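Local coordinates for Mgp-operon protein 3 (Mycoplasma pneumoniae, PDB 6RJ1) that probably helps the bacterium attach to host cells, as the extracellular N-terminal part of the cell-surface adhesin P40/P90, at residues A[692-700]-A[810-821]; A[775-786]-A[798-806]. All coordinates share one frame; numbering follows the deposited sequence.

Contact 1 of 2, residues A[692-700]-A[810-821]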
# COMPACT_ATOMS: atom_id res chain seq x y z
N GLN A 692 -7.50 -7.07 -0.52
CA GLN A 692 -7.27 -6.52 0.82
C GLN A 692 -6.21 -7.34 1.57
O GLN A 692 -6.39 -7.69 2.74
CB GLN A 692 -8.58 -6.39 1.63
CG GLN A 692 -9.75 -5.75 0.88
CD GLN A 692 -9.84 -4.26 1.03
OE1 GLN A 692 -8.88 -3.52 0.88
NE2 GLN A 692 -11.04 -3.78 1.29
N LEU A 693 -5.12 -7.66 0.87
CA LEU A 693 -4.04 -8.48 1.40
C LEU A 693 -2.90 -7.70 2.04
O LEU A 693 -2.18 -6.96 1.35
CB LEU A 693 -3.50 -9.42 0.31
CG LEU A 693 -3.75 -10.92 0.46
CD1 LEU A 693 -5.24 -11.25 0.59
CD2 LEU A 693 -3.15 -11.66 -0.70
N LEU A 694 -2.72 -7.89 3.36
CA LEU A 694 -1.60 -7.30 4.07
C LEU A 694 -0.43 -8.28 4.01
O LEU A 694 -0.59 -9.46 4.28
CB LEU A 694 -1.94 -6.93 5.53
CG LEU A 694 -0.86 -6.08 6.24
CD1 LEU A 694 -1.07 -4.58 6.00
CD2 LEU A 694 -0.80 -6.39 7.71
N VAL A 695 0.71 -7.77 3.61
CA VAL A 695 1.98 -8.47 3.48
C VAL A 695 2.89 -7.89 4.57
O VAL A 695 2.97 -6.67 4.75
CB VAL A 695 2.53 -8.23 2.04
CG1 VAL A 695 3.99 -8.65 1.91
CG2 VAL A 695 1.68 -8.95 1.00
N TYR A 696 3.53 -8.77 5.35
CA TYR A 696 4.41 -8.37 6.45
C TYR A 696 5.55 -9.37 6.59
O TYR A 696 5.45 -10.49 6.07
CB TYR A 696 3.62 -8.25 7.78
CG TYR A 696 2.97 -9.54 8.24
CD1 TYR A 696 1.72 -9.92 7.76
CD2 TYR A 696 3.61 -10.37 9.16
CE1 TYR A 696 1.13 -11.12 8.16
CE2 TYR A 696 3.02 -11.56 9.58
CZ TYR A 696 1.78 -11.94 9.07
OH TYR A 696 1.20 -13.12 9.47
N GLY A 697 6.60 -8.98 7.30
CA GLY A 697 7.73 -9.87 7.52
C GLY A 697 8.94 -9.26 8.18
O GLY A 697 9.01 -8.04 8.39
N ILE A 698 9.88 -10.14 8.53
CA ILE A 698 11.18 -9.84 9.12
C ILE A 698 12.25 -10.24 8.09
O ILE A 698 12.13 -11.30 7.47
CB ILE A 698 11.36 -10.51 10.53
CG1 ILE A 698 12.64 -9.99 11.23
CG2 ILE A 698 11.29 -12.07 10.48
CD1 ILE A 698 12.74 -10.33 12.70
N VAL A 699 13.24 -9.36 7.87
CA VAL A 699 14.29 -9.60 6.88
C VAL A 699 15.68 -9.32 7.49
O VAL A 699 15.88 -8.29 8.14
CB VAL A 699 14.00 -8.87 5.52
CG1 VAL A 699 13.01 -7.71 5.66
CG2 VAL A 699 15.26 -8.44 4.79
N ASN A 700 16.61 -10.29 7.32
CA ASN A 700 17.98 -10.23 7.82
C ASN A 700 18.95 -9.58 6.83
O ASN A 700 18.60 -9.40 5.66
CB ASN A 700 18.47 -11.63 8.22
CG ASN A 700 18.45 -12.65 7.12
OD1 ASN A 700 19.17 -12.57 6.13
ND2 ASN A 700 17.61 -13.65 7.28
N VAL A 810 -3.27 -3.61 14.09
CA VAL A 810 -2.71 -4.91 13.76
C VAL A 810 -1.34 -5.05 14.41
O VAL A 810 -0.49 -4.16 14.33
CB VAL A 810 -2.74 -5.31 12.25
CG1 VAL A 810 -2.98 -4.11 11.35
CG2 VAL A 810 -1.50 -6.09 11.81
N ARG A 811 -1.17 -6.17 15.13
CA ARG A 811 0.06 -6.52 15.81
C ARG A 811 0.73 -7.68 15.08
O ARG A 811 0.07 -8.67 14.73
CB ARG A 811 -0.22 -6.90 17.27
CG ARG A 811 1.04 -7.07 18.09
CD ARG A 811 0.75 -7.47 19.51
NE ARG A 811 1.96 -7.95 20.17
CZ ARG A 811 2.00 -8.39 21.42
NH1 ARG A 811 0.90 -8.42 22.16
NH2 ARG A 811 3.14 -8.80 21.94
N LEU A 812 2.04 -7.56 14.89
CA LEU A 812 2.86 -8.57 14.23
C LEU A 812 3.85 -9.14 15.23
O LEU A 812 4.64 -8.41 15.80
CB LEU A 812 3.55 -7.99 12.98
CG LEU A 812 2.62 -7.26 12.00
CD1 LEU A 812 3.41 -6.51 10.95
CD2 LEU A 812 1.59 -8.20 11.38
N ASN A 813 3.74 -10.45 15.48
CA ASN A 813 4.54 -11.17 16.48
C ASN A 813 5.65 -11.99 15.87
O ASN A 813 5.47 -12.62 14.82
CB ASN A 813 3.64 -12.01 17.38
CG ASN A 813 2.45 -11.24 17.90
OD1 ASN A 813 2.58 -10.33 18.73
ND2 ASN A 813 1.27 -11.56 17.39
N PHE A 814 6.82 -11.99 16.54
CA PHE A 814 8.02 -12.68 16.10
C PHE A 814 8.64 -13.54 17.19
O PHE A 814 8.43 -13.28 18.38
CB PHE A 814 9.07 -11.66 15.58
CG PHE A 814 8.55 -10.66 14.58
CD1 PHE A 814 8.49 -10.97 13.23
CD2 PHE A 814 8.11 -9.41 14.98
CE1 PHE A 814 8.00 -10.05 12.30
CE2 PHE A 814 7.62 -8.49 14.05
CZ PHE A 814 7.56 -8.82 12.72
N ASN A 815 9.40 -14.58 16.78
CA ASN A 815 10.13 -15.48 17.68
C ASN A 815 11.51 -14.83 17.92
O ASN A 815 12.30 -14.73 16.98
CB ASN A 815 10.26 -16.87 17.05
CG ASN A 815 10.86 -17.91 17.95
OD1 ASN A 815 12.00 -17.79 18.43
ND2 ASN A 815 10.12 -18.97 18.19
N PRO A 816 11.81 -14.34 19.14
CA PRO A 816 13.11 -13.68 19.35
C PRO A 816 14.33 -14.61 19.41
O PRO A 816 15.46 -14.14 19.26
CB PRO A 816 12.90 -12.92 20.66
CG PRO A 816 11.87 -13.70 21.39
CD PRO A 816 10.98 -14.34 20.36
N ASP A 817 14.11 -15.91 19.62
CA ASP A 817 15.18 -16.91 19.69
C ASP A 817 15.70 -17.30 18.30
O ASP A 817 16.82 -17.82 18.21
CB ASP A 817 14.72 -18.16 20.46
CG ASP A 817 14.07 -17.90 21.81
OD1 ASP A 817 14.60 -17.05 22.57
OD2 ASP A 817 13.05 -18.56 22.11
N THR A 818 14.89 -17.07 17.24
CA THR A 818 15.24 -17.42 15.85
C THR A 818 15.18 -16.22 14.89
O THR A 818 15.68 -16.33 13.76
CB THR A 818 14.34 -18.55 15.32
OG1 THR A 818 12.98 -18.10 15.25
CG2 THR A 818 14.46 -19.85 16.12
N ASP A 819 14.56 -15.09 15.32
CA ASP A 819 14.36 -13.86 14.55
C ASP A 819 13.57 -14.14 13.27
O ASP A 819 13.92 -13.72 12.17
CB ASP A 819 15.68 -13.09 14.32
CG ASP A 819 16.38 -12.67 15.60
OD1 ASP A 819 15.75 -11.97 16.42
OD2 ASP A 819 17.56 -13.05 15.78
N LYS A 820 12.48 -14.90 13.46
CA LYS A 820 11.53 -15.33 12.44
C LYS A 820 10.10 -15.00 12.91
O LYS A 820 9.93 -14.56 14.05
CB LYS A 820 11.67 -16.85 12.21
CG LYS A 820 12.96 -17.26 11.50
CD LYS A 820 13.13 -18.77 11.49
CE LYS A 820 14.33 -19.21 10.70
NZ LYS A 820 14.04 -19.30 9.24
N LEU A 821 9.09 -15.20 12.05
CA LEU A 821 7.68 -14.97 12.36
C LEU A 821 7.22 -15.98 13.42
O LEU A 821 7.63 -17.14 13.37
CB LEU A 821 6.86 -15.15 11.08
CG LEU A 821 6.38 -13.91 10.31
CD1 LEU A 821 7.50 -12.92 10.06
CD2 LEU A 821 5.84 -14.30 8.98

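Contact 2 of 2, residues A[775-786]-A[798-806]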
# COMPACT_ATOMS: atom_id res chain seq x y z
N LEU A 775 -14.53 1.20 0.99
CA LEU A 775 -14.22 0.04 0.18
C LEU A 775 -12.77 -0.41 0.29
O LEU A 775 -12.51 -1.62 0.29
CB LEU A 775 -14.51 0.43 -1.28
CG LEU A 775 -15.15 -0.55 -2.29
CD1 LEU A 775 -14.29 -0.68 -3.52
CD2 LEU A 775 -15.48 -1.90 -1.70
N LEU A 776 -11.83 0.55 0.32
CA LEU A 776 -10.40 0.26 0.30
C LEU A 776 -9.74 0.36 1.64
O LEU A 776 -9.95 1.34 2.36
CB LEU A 776 -9.67 1.16 -0.72
CG LEU A 776 -10.35 1.37 -2.07
CD1 LEU A 776 -9.74 2.52 -2.81
CD2 LEU A 776 -10.34 0.10 -2.91
N ASN A 777 -8.94 -0.66 1.98
CA ASN A 777 -8.21 -0.65 3.23
C ASN A 777 -6.91 0.14 3.09
O ASN A 777 -6.39 0.30 1.99
CB ASN A 777 -7.98 -2.06 3.78
CG ASN A 777 -7.92 -2.10 5.29
OD1 ASN A 777 -7.85 -1.08 5.98
ND2 ASN A 777 -7.94 -3.28 5.86
N PHE A 778 -6.42 0.66 4.21
CA PHE A 778 -5.21 1.48 4.26
C PHE A 778 -4.44 1.13 5.53
O PHE A 778 -5.05 0.89 6.56
CB PHE A 778 -5.63 2.96 4.20
CG PHE A 778 -4.61 3.99 4.64
CD1 PHE A 778 -3.66 4.47 3.75
CD2 PHE A 778 -4.66 4.52 5.91
CE1 PHE A 778 -2.75 5.45 4.15
CE2 PHE A 778 -3.75 5.50 6.31
CZ PHE A 778 -2.80 5.95 5.42
N GLY A 779 -3.13 1.10 5.43
CA GLY A 779 -2.25 0.78 6.54
C GLY A 779 -1.16 1.81 6.70
O GLY A 779 -0.55 2.21 5.71
N THR A 780 -0.91 2.24 7.94
CA THR A 780 0.07 3.28 8.25
C THR A 780 0.73 3.08 9.62
O THR A 780 0.16 2.43 10.50
CB THR A 780 -0.61 4.68 8.13
OG1 THR A 780 0.37 5.72 8.19
CG2 THR A 780 -1.68 4.92 9.20
N GLY A 781 1.89 3.69 9.78
CA GLY A 781 2.64 3.76 11.03
C GLY A 781 3.20 2.47 11.57
O GLY A 781 3.00 2.18 12.75
N LEU A 782 3.97 1.72 10.76
CA LEU A 782 4.59 0.52 11.29
C LEU A 782 5.72 0.91 12.26
O LEU A 782 6.60 1.70 11.90
CB LEU A 782 5.11 -0.44 10.21
CG LEU A 782 5.72 -1.72 10.79
CD1 LEU A 782 4.74 -2.85 10.81
CD2 LEU A 782 6.98 -2.08 10.11
N LYS A 783 5.66 0.39 13.50
CA LYS A 783 6.67 0.63 14.52
C LYS A 783 6.91 -0.63 15.31
O LYS A 783 5.96 -1.23 15.83
CB LYS A 783 6.25 1.76 15.47
CG LYS A 783 7.23 2.91 15.54
CD LYS A 783 8.46 2.64 16.38
CE LYS A 783 9.24 3.91 16.60
NZ LYS A 783 9.73 4.54 15.33
N ALA A 784 8.17 -1.03 15.40
CA ALA A 784 8.59 -2.19 16.16
C ALA A 784 8.86 -1.78 17.60
O ALA A 784 9.07 -0.60 17.88
CB ALA A 784 9.85 -2.78 15.55
N GLY A 785 8.87 -2.76 18.49
CA GLY A 785 9.15 -2.53 19.90
C GLY A 785 9.50 -3.78 20.68
O GLY A 785 8.80 -4.79 20.57
N VAL A 786 10.58 -3.71 21.49
CA VAL A 786 11.03 -4.81 22.36
C VAL A 786 10.24 -4.73 23.67
O VAL A 786 10.30 -3.71 24.36
CB VAL A 786 12.57 -4.82 22.62
CG1 VAL A 786 12.98 -5.99 23.51
CG2 VAL A 786 13.34 -4.85 21.31
N ASN A 798 11.11 -10.70 23.92
CA ASN A 798 10.11 -10.63 22.85
C ASN A 798 10.02 -9.25 22.20
O ASN A 798 10.28 -8.23 22.83
CB ASN A 798 8.71 -11.02 23.35
CG ASN A 798 8.56 -12.41 23.94
OD1 ASN A 798 9.20 -13.39 23.53
ND2 ASN A 798 7.67 -12.52 24.91
N TYR A 799 9.61 -9.24 20.93
CA TYR A 799 9.41 -8.01 20.17
C TYR A 799 8.27 -8.16 19.18
O TYR A 799 8.04 -9.23 18.62
CB TYR A 799 10.70 -7.49 19.52
CG TYR A 799 11.36 -8.44 18.55
CD1 TYR A 799 11.05 -8.41 17.19
CD2 TYR A 799 12.35 -9.32 18.98
CE1 TYR A 799 11.68 -9.26 16.29
CE2 TYR A 799 12.98 -10.18 18.08
CZ TYR A 799 12.64 -10.15 16.74
OH TYR A 799 13.27 -10.99 15.86
N SER A 800 7.55 -7.06 18.97
CA SER A 800 6.42 -7.00 18.07
C SER A 800 6.43 -5.70 17.32
O SER A 800 7.04 -4.73 17.75
CB SER A 800 5.12 -7.13 18.85
OG SER A 800 5.03 -8.40 19.48
N ALA A 801 5.73 -5.66 16.19
CA ALA A 801 5.56 -4.45 15.41
C ALA A 801 4.08 -4.19 15.33
O ALA A 801 3.29 -5.13 15.25
CB ALA A 801 6.13 -4.63 14.02
N VAL A 802 3.69 -2.93 15.43
CA VAL A 802 2.28 -2.60 15.33
C VAL A 802 2.06 -1.60 14.22
O VAL A 802 2.98 -0.88 13.84
CB VAL A 802 1.57 -2.20 16.66
CG1 VAL A 802 1.70 -3.28 17.74
CG2 VAL A 802 2.04 -0.84 17.17
N LEU A 803 0.84 -1.56 13.69
CA LEU A 803 0.42 -0.62 12.66
C LEU A 803 -1.08 -0.39 12.73
O LEU A 803 -1.84 -1.25 13.21
CB LEU A 803 0.86 -1.05 11.24
CG LEU A 803 0.15 -2.24 10.62
CD1 LEU A 803 -0.23 -1.96 9.19
CD2 LEU A 803 0.98 -3.50 10.75
N LEU A 804 -1.51 0.78 12.26
CA LEU A 804 -2.91 1.16 12.25
C LEU A 804 -3.47 0.96 10.86
O LEU A 804 -2.82 1.29 9.86
CB LEU A 804 -3.04 2.63 12.69
CG LEU A 804 -3.49 2.92 14.14
CD1 LEU A 804 -2.81 2.02 15.18
CD2 LEU A 804 -3.26 4.35 14.50
N VAL A 805 -4.65 0.34 10.80
CA VAL A 805 -5.43 0.08 9.58
C VAL A 805 -6.84 0.64 9.77
O VAL A 805 -7.19 1.04 10.89
CB VAL A 805 -5.43 -1.40 9.12
CG1 VAL A 805 -4.05 -1.85 8.65
CG2 VAL A 805 -5.98 -2.33 10.20
N ARG A 806 -7.66 0.65 8.71
CA ARG A 806 -9.03 1.13 8.82
C ARG A 806 -9.83 0.18 9.71
O ARG A 806 -9.92 -1.02 9.43
CB ARG A 806 -9.69 1.26 7.45
CG ARG A 806 -8.98 2.23 6.53
CD ARG A 806 -9.80 2.50 5.29
NE ARG A 806 -10.94 3.36 5.56
CZ ARG A 806 -11.85 3.72 4.66
NH1 ARG A 806 -11.78 3.25 3.42
NH2 ARG A 806 -12.84 4.52 4.99

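Contact 1 of 2, residues A[692-700]-A[810-821]
Leu812 lays its CD2 methyl over one face of the Tyr696 ring, a CH-pi contact 3.8 Å from the ring centroid and 18° off the normal, while its other methyl, CD1, rests on Tyr696 CB. Two sheets meet here face to face: strands 693-699 and 810-815 share no hydrogen bond, and their axes pass 8.7 Å apart at an angle of 31°, the aligned packing of two stacked beta-sheets, probably part of the propeller-like fold of this adhesin family. Tyrosine suits a place that is apolar along its length and polar at its end. Its CG stands between the backbone N and the carbonyl carbon (chi1 61°), which offers the ring face to Leu812 and lets CE2 meet Leu821 CD2 obliquely at 4.0 Å, while OH is satisfied by Ser833. Where the strands are further apart, Leu694 CD2 and Val810 CG2 reach toward each other tip to tip, at 4.2 Å. At the other end, the branched Ile698 fills several directions at once. Its CB packs against Phe814 CE1 at 3.8 Å, CG2 touches Leu821 CD1, and CD1 runs out toward the backbone of Asp819. Gly697, with no side chain, lets Leu821 CD1 approach the main chain itself, 4.0 Å from the Gly697 CA. The turn that brings Asp819 and Leu821 to this end contains a G1 beta bulge, in which Asp819, in a left-handed backbone conformation, and Lys820 both face Asn815; Asn815 N donates to Lys820 O and Asn815 O accepts from Asp819 N. As the chain returns from the turn, the Lys820 carbonyl oxygen lies in plane at the edge of the Phe814 ring, and Ile698 CG2 sits 3.5 Å from Asp819 O.

Contact 2 of 2, residues A[775-786]-A[798-806]
Leu782 is the apolar centre: it extends its CG away from the backbone N (chi1 -178°), which carries CD1 to Leu803 CD2 at 3.8 Å and Ala801 CB at 3.9 Å. Small Ala784 pairs with Ala801 on the same side and lets the backbones come close, while further along Val786 lies across Tyr799, its CG2 against the Tyr799 CB. This side packs on strands 538-546 and 549-563; Val802 and Leu804, on the reverse, lie against Tyr865 of strand 862-868. The backbones join in antiparallel hydrogen-bonded pairs, Thr780 with Leu804, Lys783 with Val802 and Gly785 with Ser800. Between the first two the register slips by one residue in a beta bulge, where Gly781 takes a positive phi (67°) that glycine accepts readily.

Outward, beyond Gly779, polar side chains take over from the ladder. Asn777 OD1 is gripped twice, by Phe778 N at 2.9 Å and by Arg806 N at 3.2 Å, the latter in the carbonyl plane, while its ND2 is bound to Leu733 O. Arg806 bends at chi3 so that NH1 meets Leu776 O at 2.8 Å, nearly straight (166°) and within the guanidinium plane; Asp769 and Asn773 take its other nitrogens. The whole is a bulged antiparallel beta-hairpin with a long connection, covered on both faces, consistent with the propeller-like fold expected of this family.

In the fold
Contact 2 pairs two neighbouring strands within one antiparallel sheet, whereas contact 1 sets that sheet against another, so one contact builds a sheet and the other stacks it on the mixed sheet that contains strands 549-563 and 723-732. Strand 799-805 is followed directly by strand 808-815, and along the chain contact 2 lies inside the long loop that contact 1 closes. Their centres are 11 Å apart. They meet through backbone pairing of Leu812 with Ala801, through Tyr799 OH, which binds Asp819 and packs against Ile698, and through Gln692, whose OE1 accepts from the backbone N of Asn777. This arrangement is consistent with the beta-rich, propeller-like fold inferred for the family.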